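Local structure of glycosyl hydrolases family 31 family protein (Aspergillus niger, 6DRU) at residues L111-Y115 with F139-A143; A269-H273 with R311-T316. The protein releases alpha-xylose from the non-reducing terminal glucose of xyloglucan oligosaccharides, acting as a family 31 glycoside hydrolase. Residues are numbered along the deposited sequence.

Contact 1: L111-Y115 with F139-A143; sequences LTNEY and FSFSA. With MAN (alpha-D-mannopyranose), chain I; MAN (alpha-D-mannopyranose), chain B.
This contact is a single antiparallel beta bridge in the beta-rich N-terminal part of the enzyme. It joins Glu-114, just after edge strand 108-113 of a four-stranded sheet, to Phe-141 in strand 135-142 of a five-stranded one. The axes of 111-113 and 139-142 pass 5.3 Å apart at 131°, so the two strands are splayed away from a strict antiparallel course. A classic beta bulge at Leu-111 and Thr-112, opposite Phe-99, precedes the bridge. Glu-114 and Phe-141 form the non-hydrogen-bonded pair, CA to CA 4.4 Å. Flanking it, Ser-142 N donates to Asn-113 O (2.9 Å) and Tyr-115 N donates to Ser-140 O (3.1 Å). Phe-141 CA also makes a CA-H...O contact to Asn-113 O, 3.3 Å.

Side chains also meet across the segments. Thr-112 (chi1 t) donates from OG1 to Ser-142 O at 3.1 Å. Tyr-115 (chi1 t) lays its ring edge on Ser-142 CA. In the surrounding fold, Phe-141 (chi1 m) packs edge-to-face with Phe-189 and Tyr-218, and Glu-114 forms a salt bridge with Arg-124. Carbohydrate attached to the protein lies alongside: Tyr-115 CA is 3.4 Å from O4 of the mannose of chain I. Asn-113 and Ser-142, both with chi1 p, meet there. Ser-142 OG donates to Asn-113 OD1 at 2.5 Å, and Asn-113 ND2 donates to O3 of the mannose of chain B at 3.1 Å.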
ATOM      1  N   LEU A 111      -9.389  -9.046  36.247  1.00 56.98           N
ATOM      2  CA  LEU A 111      -8.048  -9.158  35.681  1.00 52.90           C
ATOM      3  C   LEU A 111      -7.808  -8.076  34.634  1.00 63.10           C
ATOM      4  O   LEU A 111      -6.861  -7.287  34.741  1.00 59.21           O
ATOM      5  CB  LEU A 111      -7.853 -10.551  35.083  1.00 55.67           C
ATOM      6  CG  LEU A 111      -8.152 -11.713  36.029  1.00 49.83           C
ATOM      7  CD1 LEU A 111      -8.135 -13.018  35.269  1.00 51.21           C
ATOM      8  CD2 LEU A 111      -7.152 -11.749  37.173  1.00 53.42           C
ATOM      9  N   THR A 112      -8.660  -8.028  33.613  1.00 65.79           N
ATOM     10  CA  THR A 112      -8.624  -6.996  32.584  1.00 63.08           C
ATOM     11  C   THR A 112      -9.882  -7.125  31.740  1.00 59.85           C
ATOM     12  O   THR A 112     -10.500  -8.191  31.677  1.00 65.24           O
ATOM     13  CB  THR A 112      -7.380  -7.107  31.692  1.00 62.77           C
ATOM     14  OG1 THR A 112      -7.422  -6.088  30.684  1.00 55.34           O
ATOM     15  CG2 THR A 112      -7.322  -8.474  31.024  1.00 56.14           C
ATOM     16  N   ASN A 113     -10.254  -6.022  31.098  1.00 53.49           N
ATOM     17  CA  ASN A 113     -11.319  -6.013  30.108  1.00 58.27           C
ATOM     18  C   ASN A 113     -10.840  -5.250  28.881  1.00 55.00           C
ATOM     19  O   ASN A 113      -9.745  -4.680  28.865  1.00 52.33           O
ATOM     20  CB  ASN A 113     -12.617  -5.408  30.671  1.00 56.40           C
ATOM     21  CG  ASN A 113     -12.411  -4.050  31.318  1.00 59.18           C
ATOM     22  OD1 ASN A 113     -11.435  -3.355  31.045  1.00 64.05           O
ATOM     23  ND2 ASN A 113     -13.340  -3.668  32.186  1.00 56.77           N
ATOM     24  N   GLU A 114     -11.665  -5.254  27.837  1.00 52.17           N
ATOM     25  CA  GLU A 114     -11.329  -4.508  26.633  1.00 56.94           C
ATOM     26  C   GLU A 114     -11.424  -3.015  26.914  1.00 59.95           C
ATOM     27  O   GLU A 114     -12.443  -2.531  27.419  1.00 58.41           O
ATOM     28  CB  GLU A 114     -12.252  -4.899  25.480  1.00 52.72           C
ATOM     29  CG  GLU A 114     -12.302  -6.399  25.211  1.00 62.73           C
ATOM     30  CD  GLU A 114     -13.032  -6.745  23.925  1.00 78.22           C
ATOM     31  OE1 GLU A 114     -14.150  -6.227  23.715  1.00 71.94           O
ATOM     32  OE2 GLU A 114     -12.488  -7.542  23.128  1.00 68.85           O
ATOM     33  N   TYR A 115     -10.351  -2.290  26.602  1.00 59.14           N
ATOM     34  CA  TYR A 115     -10.284  -0.861  26.882  1.00 53.40           C
ATOM     35  C   TYR A 115     -11.319  -0.106  26.061  1.00 56.92           C
ATOM     36  O   TYR A 115     -11.058   0.262  24.911  1.00 67.88           O
ATOM     37  CB  TYR A 115      -8.881  -0.324  26.596  1.00 55.68           C
ATOM     38  CG  TYR A 115      -8.699   1.133  26.949  1.00 54.93           C
ATOM     39  CD1 TYR A 115      -8.520   1.531  28.267  1.00 59.30           C
ATOM     40  CD2 TYR A 115      -8.704   2.112  25.965  1.00 55.79           C
ATOM     41  CE1 TYR A 115      -8.350   2.865  28.595  1.00 65.46           C
ATOM     42  CE2 TYR A 115      -8.536   3.448  26.284  1.00 62.27           C
ATOM     43  CZ  TYR A 115      -8.360   3.818  27.599  1.00 61.89           C
ATOM     44  OH  TYR A 115      -8.192   5.145  27.918  1.00 66.53           O
ATOM     45  N   PHE A 139      -5.384  -4.285  19.270  1.00 54.09           N
ATOM     46  CA  PHE A 139      -6.260  -4.729  20.346  1.00 55.75           C
ATOM     47  C   PHE A 139      -5.823  -4.088  21.655  1.00 50.83           C
ATOM     48  O   PHE A 139      -4.645  -4.157  22.023  1.00 54.38           O
ATOM     49  CB  PHE A 139      -6.258  -6.255  20.462  1.00 58.88           C
ATOM     50  CG  PHE A 139      -7.251  -6.930  19.556  1.00 62.88           C
ATOM     51  CD1 PHE A 139      -7.362  -6.559  18.225  1.00 58.48           C
ATOM     52  CD2 PHE A 139      -8.074  -7.936  20.037  1.00 61.58           C
ATOM     53  CE1 PHE A 139      -8.277  -7.176  17.390  1.00 56.38           C
ATOM     54  CE2 PHE A 139      -8.989  -8.559  19.206  1.00 59.57           C
ATOM     55  CZ  PHE A 139      -9.092  -8.177  17.882  1.00 60.88           C
ATOM     56  N   SER A 140      -6.771  -3.465  22.351  1.00 49.07           N
ATOM     57  CA  SER A 140      -6.493  -2.684  23.547  1.00 51.38           C
ATOM     58  C   SER A 140      -7.203  -3.279  24.755  1.00 50.63           C
ATOM     59  O   SER A 140      -8.381  -3.644  24.682  1.00 52.59           O
ATOM     60  CB  SER A 140      -6.924  -1.229  23.355  1.00 56.79           C
ATOM     61  OG  SER A 140      -6.246  -0.642  22.257  1.00 52.99           O
ATOM     62  N   PHE A 141      -6.480  -3.363  25.870  1.00 53.59           N
ATOM     63  CA  PHE A 141      -7.013  -3.872  27.124  1.00 51.18           C
ATOM     64  C   PHE A 141      -6.722  -2.870  28.232  1.00 58.38           C
ATOM     65  O   PHE A 141      -5.719  -2.151  28.193  1.00 56.87           O
ATOM     66  CB  PHE A 141      -6.407  -5.239  27.480  1.00 50.90           C
ATOM     67  CG  PHE A 141      -6.464  -6.244  26.362  1.00 51.90           C
ATOM     68  CD1 PHE A 141      -5.429  -6.342  25.444  1.00 56.85           C
ATOM     69  CD2 PHE A 141      -7.551  -7.095  26.230  1.00 44.93           C
ATOM     70  CE1 PHE A 141      -5.478  -7.266  24.415  1.00 50.00           C
ATOM     71  CE2 PHE A 141      -7.605  -8.021  25.203  1.00 52.47           C
ATOM     72  CZ  PHE A 141      -6.568  -8.107  24.294  1.00 58.66           C
ATOM     73  N   SER A 142      -7.606  -2.826  29.224  1.00 60.13           N
ATOM     74  CA  SER A 142      -7.452  -1.871  30.312  1.00 57.38           C
ATOM     75  C   SER A 142      -6.288  -2.261  31.219  1.00 62.23           C
ATOM     76  O   SER A 142      -5.898  -3.428  31.305  1.00 51.62           O
ATOM     77  CB  SER A 142      -8.738  -1.778  31.133  1.00 50.97           C
ATOM     78  OG  SER A 142      -9.031  -3.014  31.764  1.00 61.14           O
ATOM     79  N   ALA A 143      -5.729  -1.256  31.890  1.00 62.60           N
ATOM     80  CA  ALA A 143      -4.646  -1.462  32.840  1.00 61.96           C
ATOM     81  C   ALA A 143      -4.761  -0.431  33.953  1.00 63.51           C
ATOM     82  O   ALA A 143      -5.365   0.633  33.784  1.00 56.62           O
ATOM     83  CB  ALA A 143      -3.274  -1.375  32.161  1.00 54.90           C
TER
HETATM   84  C1  MAN I  10     -14.640   0.372  32.761  1.00 64.24           C
HETATM   85  C2  MAN I  10     -15.298   0.134  31.420  1.00 69.03           C
HETATM   86  C3  MAN I  10     -14.296  -0.494  30.473  1.00 64.03           C
HETATM   87  C4  MAN I  10     -13.014   0.308  30.458  1.00 65.41           C
HETATM   88  C5  MAN I  10     -12.547   0.566  31.874  1.00 68.60           C
HETATM   89  C6  MAN I  10     -11.301   1.423  31.836  1.00 67.50           C
HETATM   90  O2  MAN I  10     -15.749   1.360  30.893  1.00 70.26           O
HETATM   91  O3  MAN I  10     -14.836  -0.530  29.174  1.00 64.73           O
HETATM   92  O4  MAN I  10     -12.023  -0.415  29.769  1.00 69.43           O
HETATM   93  O5  MAN I  10     -13.550   1.243  32.593  1.00 61.63           O
HETATM   94  O6  MAN I  10     -11.676   2.778  31.721  1.00 63.38           O
HETATM   95  C1  MAN B   7     -13.092  -1.177  36.771  1.00 72.14           C
HETATM   96  C2  MAN B   7     -13.037  -0.834  35.296  1.00 70.26           C
HETATM   97  C3  MAN B   7     -14.406  -0.991  34.666  1.00 63.14           C
HETATM   98  C4  MAN B   7     -15.010  -2.321  35.050  1.00 66.44           C
HETATM   99  C5  MAN B   7     -14.972  -2.454  36.555  1.00 67.27           C
HETATM  100  C6  MAN B   7     -15.643  -3.742  36.985  1.00 73.10           C
HETATM  101  O2  MAN B   7     -12.115  -1.666  34.633  1.00 64.41           O
HETATM  102  O3  MAN B   7     -14.277  -0.919  33.266  1.00 63.49           O
HETATM  103  O4  MAN B   7     -16.342  -2.377  34.600  1.00 68.21           O
HETATM  104  O5  MAN B   7     -13.630  -2.462  36.973  1.00 68.05           O
HETATM  105  O6  MAN B   7     -15.847  -3.723  38.380  1.00 61.82           O

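Contact 2: A269-H273 with R311-T316; sequences AQNFH and RVKNLT. With NAG (2-acetamido-2-deoxy-beta-D-glucopyranose), chain O.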
ATOM      1  N   ALA A 269      42.268 -29.374  23.755  1.00 66.17           N
ATOM      2  CA  ALA A 269      41.899 -30.567  24.510  1.00 65.91           C
ATOM      3  C   ALA A 269      43.107 -31.169  25.215  1.00 68.31           C
ATOM      4  O   ALA A 269      42.986 -31.694  26.328  1.00 73.73           O
ATOM      5  CB  ALA A 269      41.249 -31.594  23.583  1.00 62.18           C
ATOM      6  N   GLN A 270      44.281 -31.108  24.581  1.00 67.09           N
ATOM      7  CA  GLN A 270      45.497 -31.583  25.232  1.00 68.65           C
ATOM      8  C   GLN A 270      45.828 -30.758  26.468  1.00 68.58           C
ATOM      9  O   GLN A 270      46.345 -31.297  27.453  1.00 62.33           O
ATOM     10  CB  GLN A 270      46.664 -31.560  24.244  1.00 66.55           C
ATOM     11  CG  GLN A 270      47.861 -32.390  24.677  1.00 57.56           C
ATOM     12  CD  GLN A 270      47.606 -33.881  24.567  1.00 65.75           C
ATOM     13  OE1 GLN A 270      47.453 -34.416  23.469  1.00 84.56           O
ATOM     14  NE2 GLN A 270      47.555 -34.560  25.708  1.00 70.69           N
ATOM     15  N   ASN A 271      45.537 -29.456  26.440  1.00 67.00           N
ATOM     16  CA  ASN A 271      45.828 -28.606  27.590  1.00 66.52           C
ATOM     17  C   ASN A 271      44.919 -28.939  28.767  1.00 71.57           C
ATOM     18  O   ASN A 271      45.382 -29.048  29.908  1.00 76.03           O
ATOM     19  CB  ASN A 271      45.691 -27.136  27.202  1.00 72.51           C
ATOM     20  CG  ASN A 271      47.031 -26.461  27.011  1.00 75.31           C
ATOM     21  OD1 ASN A 271      47.574 -25.864  27.940  1.00 74.07           O
ATOM     22  ND2 ASN A 271      47.574 -26.553  25.803  1.00 94.49           N
ATOM     23  N   PHE A 272      43.616 -29.090  28.514  1.00 69.22           N
ATOM     24  CA  PHE A 272      42.701 -29.488  29.580  1.00 69.27           C
ATOM     25  C   PHE A 272      43.090 -30.841  30.158  1.00 69.98           C
ATOM     26  O   PHE A 272      42.997 -31.058  31.372  1.00 65.49           O
ATOM     27  CB  PHE A 272      41.264 -29.523  29.060  1.00 58.00           C
ATOM     28  CG  PHE A 272      40.604 -28.176  29.008  1.00 54.49           C
ATOM     29  CD1 PHE A 272      40.025 -27.631  30.141  1.00 61.33           C
ATOM     30  CD2 PHE A 272      40.561 -27.456  27.827  1.00 54.45           C
ATOM     31  CE1 PHE A 272      39.415 -26.392  30.098  1.00 57.69           C
ATOM     32  CE2 PHE A 272      39.954 -26.217  27.777  1.00 62.09           C
ATOM     33  CZ  PHE A 272      39.380 -25.684  28.914  1.00 57.27           C
ATOM     34  N   HIS A 273      43.540 -31.760  29.301  1.00 65.14           N
ATOM     35  CA  HIS A 273      43.908 -33.094  29.762  1.00 72.79           C
ATOM     36  C   HIS A 273      45.186 -33.059  30.591  1.00 66.96           C
ATOM     37  O   HIS A 273      45.247 -33.643  31.679  1.00 70.01           O
ATOM     38  CB  HIS A 273      44.068 -34.032  28.565  1.00 66.11           C
ATOM     39  CG  HIS A 273      44.623 -35.375  28.921  1.00 62.24           C
ATOM     40  ND1 HIS A 273      45.926 -35.735  28.656  1.00 65.75           N
ATOM     41  CD2 HIS A 273      44.051 -36.446  29.523  1.00 62.77           C
ATOM     42  CE1 HIS A 273      46.134 -36.970  29.079  1.00 68.85           C
ATOM     43  NE2 HIS A 273      45.013 -37.423  29.608  1.00 70.15           N
ATOM     44  N   ARG A 311      39.590 -37.263  18.936  1.00 67.14           N
ATOM     45  CA  ARG A 311      40.730 -36.926  19.780  1.00 67.39           C
ATOM     46  C   ARG A 311      40.305 -36.049  20.950  1.00 71.55           C
ATOM     47  O   ARG A 311      40.819 -36.203  22.065  1.00 71.54           O
ATOM     48  CB  ARG A 311      41.812 -36.232  18.954  1.00 69.55           C
ATOM     49  CG  ARG A 311      43.171 -36.176  19.639  1.00 86.99           C
ATOM     50  CD  ARG A 311      43.867 -37.531  19.620  1.00103.86           C
ATOM     51  NE  ARG A 311      45.070 -37.540  20.450  1.00117.27           N
ATOM     52  CZ  ARG A 311      45.207 -38.255  21.564  1.00115.57           C
ATOM     53  NH1 ARG A 311      44.216 -39.029  21.984  1.00101.15           N
ATOM     54  NH2 ARG A 311      46.337 -38.198  22.256  1.00 98.88           N
ATOM     55  N   VAL A 312      39.380 -35.116  20.715  1.00 65.66           N
ATOM     56  CA  VAL A 312      38.884 -34.273  21.801  1.00 63.94           C
ATOM     57  C   VAL A 312      38.171 -35.118  22.848  1.00 70.25           C
ATOM     58  O   VAL A 312      38.334 -34.903  24.057  1.00 74.95           O
ATOM     59  CB  VAL A 312      37.973 -33.164  21.244  1.00 58.83           C
ATOM     60  CG1 VAL A 312      37.199 -32.485  22.365  1.00 60.61           C
ATOM     61  CG2 VAL A 312      38.793 -32.141  20.478  1.00 60.09           C
ATOM     62  N   LYS A 313      37.379 -36.100  22.408  1.00 67.82           N
ATOM     63  CA  LYS A 313      36.674 -36.944  23.368  1.00 74.49           C
ATOM     64  C   LYS A 313      37.628 -37.910  24.063  1.00 76.87           C
ATOM     65  O   LYS A 313      37.371 -38.332  25.195  1.00 70.23           O
ATOM     66  CB  LYS A 313      35.540 -37.704  22.677  1.00 69.98           C
ATOM     67  CG  LYS A 313      34.737 -38.608  23.608  1.00 64.45           C
ATOM     68  CD  LYS A 313      33.447 -39.084  22.964  1.00 83.05           C
ATOM     69  CE  LYS A 313      33.460 -40.587  22.740  1.00 94.39           C
ATOM     70  NZ  LYS A 313      32.139 -41.091  22.272  1.00 92.30           N
ATOM     71  N   ASN A 314      38.749 -38.246  23.421  1.00 80.09           N
ATOM     72  CA  ASN A 314      39.706 -39.159  24.033  1.00 75.61           C
ATOM     73  C   ASN A 314      40.515 -38.488  25.135  1.00 79.08           C
ATOM     74  O   ASN A 314      40.882 -39.144  26.115  1.00 86.50           O
ATOM     75  CB  ASN A 314      40.649 -39.722  22.969  1.00 88.51           C
ATOM     76  CG  ASN A 314      41.550 -40.817  23.508  1.00105.75           C
ATOM     77  OD1 ASN A 314      42.638 -40.540  24.013  1.00 98.37           O
ATOM     78  ND2 ASN A 314      41.105 -42.063  23.402  1.00124.70           N
ATOM     79  N   LEU A 315      40.794 -37.192  24.997  1.00 69.36           N
ATOM     80  CA  LEU A 315      41.590 -36.465  25.976  1.00 62.59           C
ATOM     81  C   LEU A 315      40.749 -35.907  27.118  1.00 69.65           C
ATOM     82  O   LEU A 315      41.177 -35.942  28.278  1.00 64.26           O
ATOM     83  CB  LEU A 315      42.343 -35.324  25.288  1.00 68.11           C
ATOM     84  CG  LEU A 315      43.377 -35.707  24.228  1.00 69.36           C
ATOM     85  CD1 LEU A 315      43.972 -34.460  23.596  1.00 66.83           C
ATOM     86  CD2 LEU A 315      44.468 -36.582  24.822  1.00 68.66           C
ATOM     87  N   THR A 316      39.557 -35.389  26.815  1.00 69.27           N
ATOM     88  CA  THR A 316      38.732 -34.718  27.808  1.00 55.75           C
ATOM     89  C   THR A 316      37.344 -35.317  27.977  1.00 65.65           C
ATOM     90  O   THR A 316      36.655 -34.963  28.942  1.00 66.15           O
ATOM     91  CB  THR A 316      38.578 -33.229  27.456  1.00 56.08           C
ATOM     92  OG1 THR A 316      37.870 -33.101  26.216  1.00 63.47           O
ATOM     93  CG2 THR A 316      39.941 -32.565  27.327  1.00 50.48           C
TER
HETATM   94  C1  NAG O 835      42.017 -42.918  24.154  1.00137.91           C
HETATM   95  C2  NAG O 835      42.131 -43.733  25.437  1.00136.09           C
HETATM   96  C3  NAG O 835      43.579 -43.830  25.897  1.00134.58           C
HETATM   97  C4  NAG O 835      44.489 -44.255  24.751  1.00135.11           C
HETATM   98  C5  NAG O 835      44.235 -43.408  23.509  1.00135.69           C
HETATM   99  C6  NAG O 835      45.090 -43.883  22.340  1.00120.26           C
HETATM  100  C7  NAG O 835      40.019 -43.396  26.583  1.00117.84           C
HETATM  101  C8  NAG O 835      39.291 -42.651  27.662  1.00 88.83           C
HETATM  102  N2  NAG O 835      41.318 -43.134  26.479  1.00124.88           N
HETATM  103  O3  NAG O 835      43.680 -44.781  26.963  1.00122.79           O
HETATM  104  O4  NAG O 835      45.858 -44.117  25.150  1.00132.59           O
HETATM  105  O5  NAG O 835      42.857 -43.488  23.153  1.00142.50           O
HETATM  106  O6  NAG O 835      45.037 -42.914  21.286  1.00110.18           O
HETATM  107  O7  NAG O 835      39.454 -44.190  25.848  1.00122.26           O
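Both segments are helical and run almost parallel, with 9° between their N-to-C directions and axes 8.5 Å apart. Ala-269 lies next to Val-312, CA to CA 5.5 Å. One turn on, His-273 CA lies 5.6 Å from Leu-315 CA. The small side chain of Ala-269 is consistent with the close approach. Its CB is 4.0 Å from both Val-312 CG2 and Leu-315 CD1. Thr-316 CG2 wedges in beside it, 3.3 Å from Ala-269 O and 3.7 Å from Phe-272 CB.

These are neighbouring outer helices of the TIM barrel, 262-274 and 305-316. Each follows a strand of the barrel, 252-254 and 281-284, and the parallel course comes from that beta-alpha repeat. Phe-272 turns inward to strand 252-254 and meets Trp-575 edge-to-face.

At the exposed His-273, Leu-315 CD2 sits over one face of the ring, and His-273 CD2 is 3.2 Å from Leu-315 O. Gln-270 OE1 lies 3.5 Å from Leu-315 CD1, while its NE2 is hydrogen-bonded to Asp-274 OD1. Asn-314, in the sequon Asn-Leu-Thr, carries an N-linked NAG, with ND2 to C1 1.5 Å. Arg-311 NH1 makes a weak hydrogen bond to Asn-314 OD1, 3.0 Å. The sequon threonine, Thr-316, has chi1 p and donates from OG1 to Val-312 O at 2.9 Å.

In the fold
The contacts share no element. Contact 1 joins the end of an edge strand of one sheet to a strand of another in the N-terminal beta region, and contact 2 joins two outer helices of the TIM barrel. Their centres are about 58 Å apart, on opposite sides of the chain's centre. Contact 1 is mostly buried and is held by backbone and side-chain hydrogen bonds. Contact 2 is partly buried: apolar side chains meet between the helices, while its hydrogen bonds stay within the helices or go to nearby residues. Both lie beside sugar, but differently. Contact 1 touches mannose non-covalently, whereas contact 2 includes a glycosylated asparagine. Both lie away from the xylose pocket.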